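Local coordinates for exported protein (Bacteroides fragilis, PDB 4I17) that is of unknown function but, as a tetratricopeptide-repeat (TPR) protein, probably offers its helical surface for binding other proteins or peptides, at residues Y120-Q125 and N139-A143; K149-D154 and L209-R213. The contacts are given in a common frame with arbitrary orientation. Numbering follows the deposited sequence.

Contact 1: Y120-Q125 and N139-A143; sequences YLKEGQ and NYKHA
Both segments are helical, residues 120-125 inside helix 110-129 and residues 139-143 in helix 133-143. The local axes run nearly antiparallel, at 162° between N-to-C directions (signed crossing -162°), and approach to 7.8 Å. The backbones are nearest at G124 and N139, whose CA atoms lie 4.9 Å apart. This is the helix A/helix B hairpin of a TPR motif, in which a glycine on the first helix receives an aromatic residue from the second. Y140 (chi1 m) lays one ring face over G124, with G124 CA 3.9 Å from the ring centroid in a CH-pi contact. A beta carbon on G124 would fall 2.4 Å from Y140 CE1, so this fit depends on the missing side chain. Y140 OH reaches beyond G124 to within 3.4 Å of G124 C and is hydrogen-bonded to Q128. A second aromatic contact forms one turn earlier on the first helix. Y120 (chi1 m) and H142 (chi1 m) make an offset stack, with centroids 4.8 Å apart and planes at 18°, while H142 CB sits 3.5 Å above the Y120 ring centroid. N139 OD1 meets the edge of that ring, 3.3 Å from Y120 CD1; N139 ND2 is hydrogen-bonded to K135 O. Beside the aromatics, A143 CB packs 3.9 Å from both Y120 CB and L121 CD2, and L121 CD2 lies 4.1 Å from Y140 CD1. Helix 149-174 then packs against this hairpin, W151 touching L121, A155 touching A143, and S158 and L159 touching Y140.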
loop_
_atom_site.group_PDB
_atom_site.type_symbol
_atom_site.label_atom_id
_atom_site.label_comp_id
_atom_site.label_asym_id
_atom_site.label_seq_id
_atom_site.Cartn_x
_atom_site.Cartn_y
_atom_site.Cartn_z
ATOM N N TYR A 120 3.148 0.381 -1.723
ATOM C CA TYR A 120 4.050 -0.285 -2.635
ATOM C C TYR A 120 4.581 0.653 -3.725
ATOM O O TYR A 120 5.733 0.472 -4.134
ATOM C CB TYR A 120 3.392 -1.530 -3.240
ATOM C CG TYR A 120 3.468 -2.693 -2.267
ATOM C CD1 TYR A 120 4.701 -3.175 -1.823
ATOM C CD2 TYR A 120 2.309 -3.292 -1.769
ATOM C CE1 TYR A 120 4.784 -4.256 -0.943
ATOM C CE2 TYR A 120 2.379 -4.376 -0.895
ATOM C CZ TYR A 120 3.619 -4.843 -0.472
ATOM O OH TYR A 120 3.712 -5.901 0.402
ATOM N N LEU A 121 3.783 1.638 -4.190
ATOM C CA LEU A 121 4.323 2.587 -5.190
ATOM C C LEU A 121 5.425 3.469 -4.550
ATOM O O LEU A 121 6.440 3.739 -5.180
ATOM C CB LEU A 121 3.211 3.464 -5.748
ATOM C CG LEU A 121 2.148 2.736 -6.605
ATOM C CD1 LEU A 121 0.929 3.621 -6.819
ATOM C CD2 LEU A 121 2.724 2.234 -7.899
ATOM N N LYS A 122 5.224 3.871 -3.290
ATOM C CA LYS A 122 6.206 4.680 -2.544
ATOM C C LYS A 122 7.469 3.871 -2.271
ATOM O O LYS A 122 8.555 4.410 -2.428
ATOM C CB LYS A 122 5.602 5.190 -1.231
ATOM N N GLU A 123 7.333 2.570 -1.900
ATOM C CA GLU A 123 8.477 1.672 -1.695
ATOM C C GLU A 123 9.242 1.499 -3.003
ATOM O O GLU A 123 10.474 1.614 -3.010
ATOM C CB GLU A 123 8.035 0.297 -1.166
ATOM C CG GLU A 123 7.619 0.303 0.298
ATOM C CD GLU A 123 8.757 0.685 1.226
ATOM O OE1 GLU A 123 9.710 -0.117 1.338
ATOM O OE2 GLU A 123 8.743 1.821 1.756
ATOM N N GLY A 124 8.516 1.240 -4.105
ATOM C CA GLY A 124 9.153 1.083 -5.412
ATOM C C GLY A 124 9.945 2.325 -5.807
ATOM O O GLY A 124 11.071 2.220 -6.305
ATOM N N GLN A 125 9.363 3.515 -5.560
ATOM C CA GLN A 125 9.984 4.819 -5.874
ATOM C C GLN A 125 11.266 5.003 -5.075
ATOM O O GLN A 125 12.297 5.425 -5.622
ATOM C CB GLN A 125 8.983 5.958 -5.590
ATOM C CG GLN A 125 9.390 7.292 -6.202
ATOM C CD GLN A 125 8.472 8.437 -5.835
ATOM O OE1 GLN A 125 8.913 9.475 -5.324
ATOM N NE2 GLN A 125 7.194 8.309 -6.152
ATOM N N ASN A 139 8.417 -4.334 -5.624
ATOM C CA ASN A 139 7.428 -3.463 -4.988
ATOM C C ASN A 139 6.381 -2.976 -5.991
ATOM O O ASN A 139 5.182 -3.068 -5.701
ATOM C CB ASN A 139 8.132 -2.295 -4.281
ATOM C CG ASN A 139 8.723 -2.771 -2.985
ATOM O OD1 ASN A 139 8.023 -2.916 -1.988
ATOM N ND2 ASN A 139 9.985 -3.158 -2.999
ATOM N N TYR A 140 6.788 -2.495 -7.175
ATOM C CA TYR A 140 5.771 -2.078 -8.141
ATOM C C TYR A 140 4.895 -3.255 -8.567
ATOM O O TYR A 140 3.710 -3.056 -8.759
ATOM C CB TYR A 140 6.383 -1.435 -9.378
ATOM C CG TYR A 140 7.135 -0.142 -9.132
ATOM C CD1 TYR A 140 6.565 0.887 -8.385
ATOM C CD2 TYR A 140 8.351 0.112 -9.775
ATOM C CE1 TYR A 140 7.188 2.125 -8.262
ATOM C CE2 TYR A 140 8.993 1.344 -9.643
ATOM C CZ TYR A 140 8.410 2.342 -8.884
ATOM O OH TYR A 140 9.008 3.572 -8.774
ATOM N N LYS A 141 5.456 -4.479 -8.669
ATOM C CA LYS A 141 4.636 -5.667 -9.007
ATOM C C LYS A 141 3.570 -5.929 -7.964
ATOM O O LYS A 141 2.429 -6.273 -8.320
ATOM C CB LYS A 141 5.513 -6.909 -9.175
ATOM C CG LYS A 141 6.221 -6.890 -10.518
ATOM C CD LYS A 141 6.361 -8.297 -11.068
ATOM C CE LYS A 141 6.922 -8.273 -12.460
ATOM N NZ LYS A 141 6.217 -9.191 -13.396
ATOM N N HIS A 142 3.901 -5.722 -6.673
ATOM C CA HIS A 142 2.893 -5.880 -5.610
ATOM C C HIS A 142 1.784 -4.864 -5.755
ATOM O O HIS A 142 0.623 -5.178 -5.480
ATOM C CB HIS A 142 3.530 -5.740 -4.238
ATOM C CG HIS A 142 4.248 -6.969 -3.767
ATOM N ND1 HIS A 142 3.548 -8.096 -3.352
ATOM C CD2 HIS A 142 5.571 -7.183 -3.581
ATOM C CE1 HIS A 142 4.465 -8.963 -2.947
ATOM N NE2 HIS A 142 5.703 -8.466 -3.085
ATOM N N ALA A 143 2.101 -3.642 -6.228
ATOM C CA ALA A 143 1.037 -2.636 -6.404
ATOM C C ALA A 143 0.088 -3.035 -7.552
ATOM O O ALA A 143 -0.987 -2.474 -7.643
ATOM C CB ALA A 143 1.630 -1.249 -6.659
#

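Contact 2: K149-D154 and L209-R213; sequences KKWKTD and LSPNR. With SO4 (sulfate ion), chain D; SO4 (sulfate ion), chain B.
The N-terminal end of one helix of a TPR-like hairpin meets the C-terminal end of its partner here. Residues 149-154 form the first turns of helix 149-174; L209 ends helix 182-209, and S210 to R213 make a type I beta turn (R213 N to S210 O 3.0 Å) that leaves R213 as N-cap of helix 214-224. P211 in this turn is reminiscent of the proline that ends helix B in the TPR consensus. The backbones are closest at K149 and L209, with CA atoms 6.0 Å apart. Apolar packing centres on L209 (chi1 m, chi2 t): L209 CD1 lies 3.8 Å from K152 CB, and L209 CD2 lies 3.8 Å from K149 CE in its aliphatic chain. L209 CB also makes a van der Waals contact with T153 OG1 at 3.4 Å. Among the hydroxyls, T153 OG1 (chi1 m) donates to the helical carbonyl K149 O at 2.7 Å and also sits 2.7 Å from S210 OG. Two sulfates, probably from the crystallisation liquor, add anionic contacts. One accepts from K149 N (2.9 Å to O2) at the helix start; the other bridges the segments, its O4 being 3.0 Å from both K150 NZ and N212 ND2. The charged pairing is a bidentate salt bridge: R213, with chi1 to chi3 all m, folds back so that NH2 reaches D154 OD1 at 2.6 Å and NH1 reaches D154 OD2 at 2.8 Å.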
loop_
_atom_site.group_PDB
_atom_site.type_symbol
_atom_site.label_atom_id
_atom_site.label_comp_id
_atom_site.label_asym_id
_atom_site.label_seq_id
_atom_site.Cartn_x
_atom_site.Cartn_y
_atom_site.Cartn_z
ATOM N N LYS A 149 -8.304 -1.097 -12.207
ATOM C CA LYS A 149 -7.542 -0.947 -13.464
ATOM C C LYS A 149 -6.690 0.339 -13.442
ATOM O O LYS A 149 -5.591 0.363 -13.987
ATOM C CB LYS A 149 -8.511 -0.885 -14.655
ATOM C CG LYS A 149 -9.161 -2.219 -15.008
ATOM C CD LYS A 149 -10.122 -2.099 -16.218
ATOM C CE LYS A 149 -9.438 -1.760 -17.529
ATOM N NZ LYS A 149 -10.411 -1.451 -18.609
ATOM N N LYS A 150 -7.195 1.410 -12.810
ATOM C CA LYS A 150 -6.478 2.690 -12.720
ATOM C C LYS A 150 -5.191 2.547 -11.920
ATOM O O LYS A 150 -4.130 3.009 -12.355
ATOM C CB LYS A 150 -7.372 3.786 -12.099
ATOM C CG LYS A 150 -8.652 4.107 -12.887
ATOM C CD LYS A 150 -8.404 4.649 -14.292
ATOM C CE LYS A 150 -9.626 4.569 -15.176
ATOM N NZ LYS A 150 -9.305 4.933 -16.584
ATOM N N TRP A 151 -5.269 1.909 -10.751
ATOM C CA TRP A 151 -4.096 1.737 -9.905
ATOM C C TRP A 151 -3.146 0.749 -10.508
ATOM O O TRP A 151 -1.930 0.902 -10.366
ATOM C CB TRP A 151 -4.514 1.317 -8.511
ATOM C CG TRP A 151 -5.091 2.482 -7.770
ATOM C CD1 TRP A 151 -6.392 2.901 -7.783
ATOM C CD2 TRP A 151 -4.358 3.461 -7.020
ATOM N NE1 TRP A 151 -6.518 4.069 -7.051
ATOM C CE2 TRP A 151 -5.288 4.421 -6.557
ATOM C CE3 TRP A 151 -2.996 3.646 -6.729
ATOM C CZ2 TRP A 151 -4.901 5.530 -5.802
ATOM C CZ3 TRP A 151 -2.633 4.700 -5.904
ATOM C CH2 TRP A 151 -3.581 5.632 -5.464
ATOM N N LYS A 152 -3.680 -0.261 -11.215
ATOM C CA LYS A 152 -2.810 -1.213 -11.913
ATOM C C LYS A 152 -2.036 -0.471 -12.985
ATOM O O LYS A 152 -0.850 -0.735 -13.194
ATOM C CB LYS A 152 -3.642 -2.315 -12.573
ATOM C CG LYS A 152 -4.024 -3.485 -11.685
ATOM C CD LYS A 152 -4.479 -4.625 -12.625
ATOM C CE LYS A 152 -5.379 -5.651 -11.992
ATOM N NZ LYS A 152 -4.624 -6.556 -11.079
ATOM N N THR A 153 -2.721 0.430 -13.703
ATOM C CA THR A 153 -2.085 1.199 -14.777
ATOM C C THR A 153 -0.895 1.978 -14.241
ATOM O O THR A 153 0.131 1.986 -14.881
ATOM C CB THR A 153 -3.077 2.170 -15.408
ATOM O OG1 THR A 153 -4.129 1.422 -15.997
ATOM C CG2 THR A 153 -2.430 3.082 -16.450
ATOM N N ASP A 154 -1.021 2.678 -13.102
ATOM C CA ASP A 154 0.181 3.441 -12.716
ATOM C C ASP A 154 1.318 2.557 -12.097
ATOM O O ASP A 154 2.485 2.937 -12.197
ATOM C CB ASP A 154 -0.209 4.613 -11.854
ATOM C CG ASP A 154 -0.927 5.636 -12.757
ATOM O OD1 ASP A 154 -0.226 6.421 -13.447
ATOM O OD2 ASP A 154 -2.180 5.568 -12.862
ATOM N N LEU A 209 -5.064 -1.152 -20.395
ATOM C CA LEU A 209 -6.005 -0.846 -19.309
ATOM C C LEU A 209 -6.519 0.583 -19.334
ATOM O O LEU A 209 -7.663 0.816 -18.937
ATOM C CB LEU A 209 -5.313 -1.081 -17.954
ATOM C CG LEU A 209 -4.879 -2.511 -17.654
ATOM C CD1 LEU A 209 -4.081 -2.549 -16.369
ATOM C CD2 LEU A 209 -6.087 -3.472 -17.524
ATOM N N SER A 210 -5.682 1.553 -19.762
ATOM C CA SER A 210 -6.032 2.974 -19.749
ATOM C C SER A 210 -5.688 3.631 -21.071
ATOM O O SER A 210 -4.719 4.394 -21.163
ATOM C CB SER A 210 -5.320 3.689 -18.606
ATOM O OG SER A 210 -5.713 3.217 -17.327
ATOM N N PRO A 211 -6.493 3.359 -22.117
ATOM C CA PRO A 211 -6.196 3.954 -23.438
ATOM C C PRO A 211 -6.289 5.486 -23.439
ATOM O O PRO A 211 -5.708 6.110 -24.309
ATOM C CB PRO A 211 -7.229 3.321 -24.381
ATOM C CG PRO A 211 -7.953 2.314 -23.610
ATOM C CD PRO A 211 -7.668 2.463 -22.160
ATOM N N ASN A 212 -6.940 6.097 -22.433
ATOM C CA ASN A 212 -7.037 7.573 -22.353
ATOM C C ASN A 212 -5.735 8.223 -21.889
ATOM O O ASN A 212 -5.603 9.443 -21.966
ATOM C CB ASN A 212 -8.137 7.960 -21.361
ATOM C CG ASN A 212 -7.879 7.363 -20.002
ATOM O OD1 ASN A 212 -7.845 6.129 -19.824
ATOM N ND2 ASN A 212 -7.638 8.212 -19.030
ATOM N N ARG A 213 -4.794 7.430 -21.347
ATOM C CA ARG A 213 -3.532 7.974 -20.811
ATOM C C ARG A 213 -2.531 8.080 -21.956
ATOM O O ARG A 213 -1.683 7.209 -22.138
ATOM C CB ARG A 213 -3.018 7.079 -19.676
ATOM C CG ARG A 213 -3.923 6.994 -18.443
ATOM C CD ARG A 213 -3.846 8.209 -17.528
ATOM N NE ARG A 213 -2.512 8.420 -16.946
ATOM C CZ ARG A 213 -2.023 7.722 -15.927
ATOM N NH1 ARG A 213 -2.727 6.732 -15.391
ATOM N NH2 ARG A 213 -0.819 7.999 -15.446
HETATM S S SO4 D . -11.289 1.204 -12.076
HETATM O O1 SO4 D . -10.572 1.737 -10.915
HETATM O O2 SO4 D . -11.062 -0.249 -12.244
HETATM O O3 SO4 D . -12.721 1.453 -11.883
HETATM O O4 SO4 D . -10.853 1.890 -13.286
HETATM S S SO4 B . -7.466 8.564 -15.147
HETATM O O1 SO4 B . -6.272 8.127 -14.440
HETATM O O2 SO4 B . -8.541 8.796 -14.185
HETATM O O3 SO4 B . -7.204 9.799 -15.880
HETATM O O4 SO4 B . -7.854 7.515 -16.084
#

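Overall arrangement
The two contacts follow one another along the superhelical array, contact 1 being complete in sequence before contact 2 begins. Their centres are about 16 Å apart, and lie about 8 Å (contact 1) and about 17 Å (contact 2) from the centre of the chain. Helix 133-143 is followed, after the linker 144-148, by helix 149-174, so the helix B of contact 1 is followed by the first helix of contact 2. They also touch: L121 CD1 packs 3.8 Å from W151 CZ3. Thus ring stacking and glycine packing within one repeat give way to polar and charged pairing at the helix ends of the next hairpin, where both sulfates are bound.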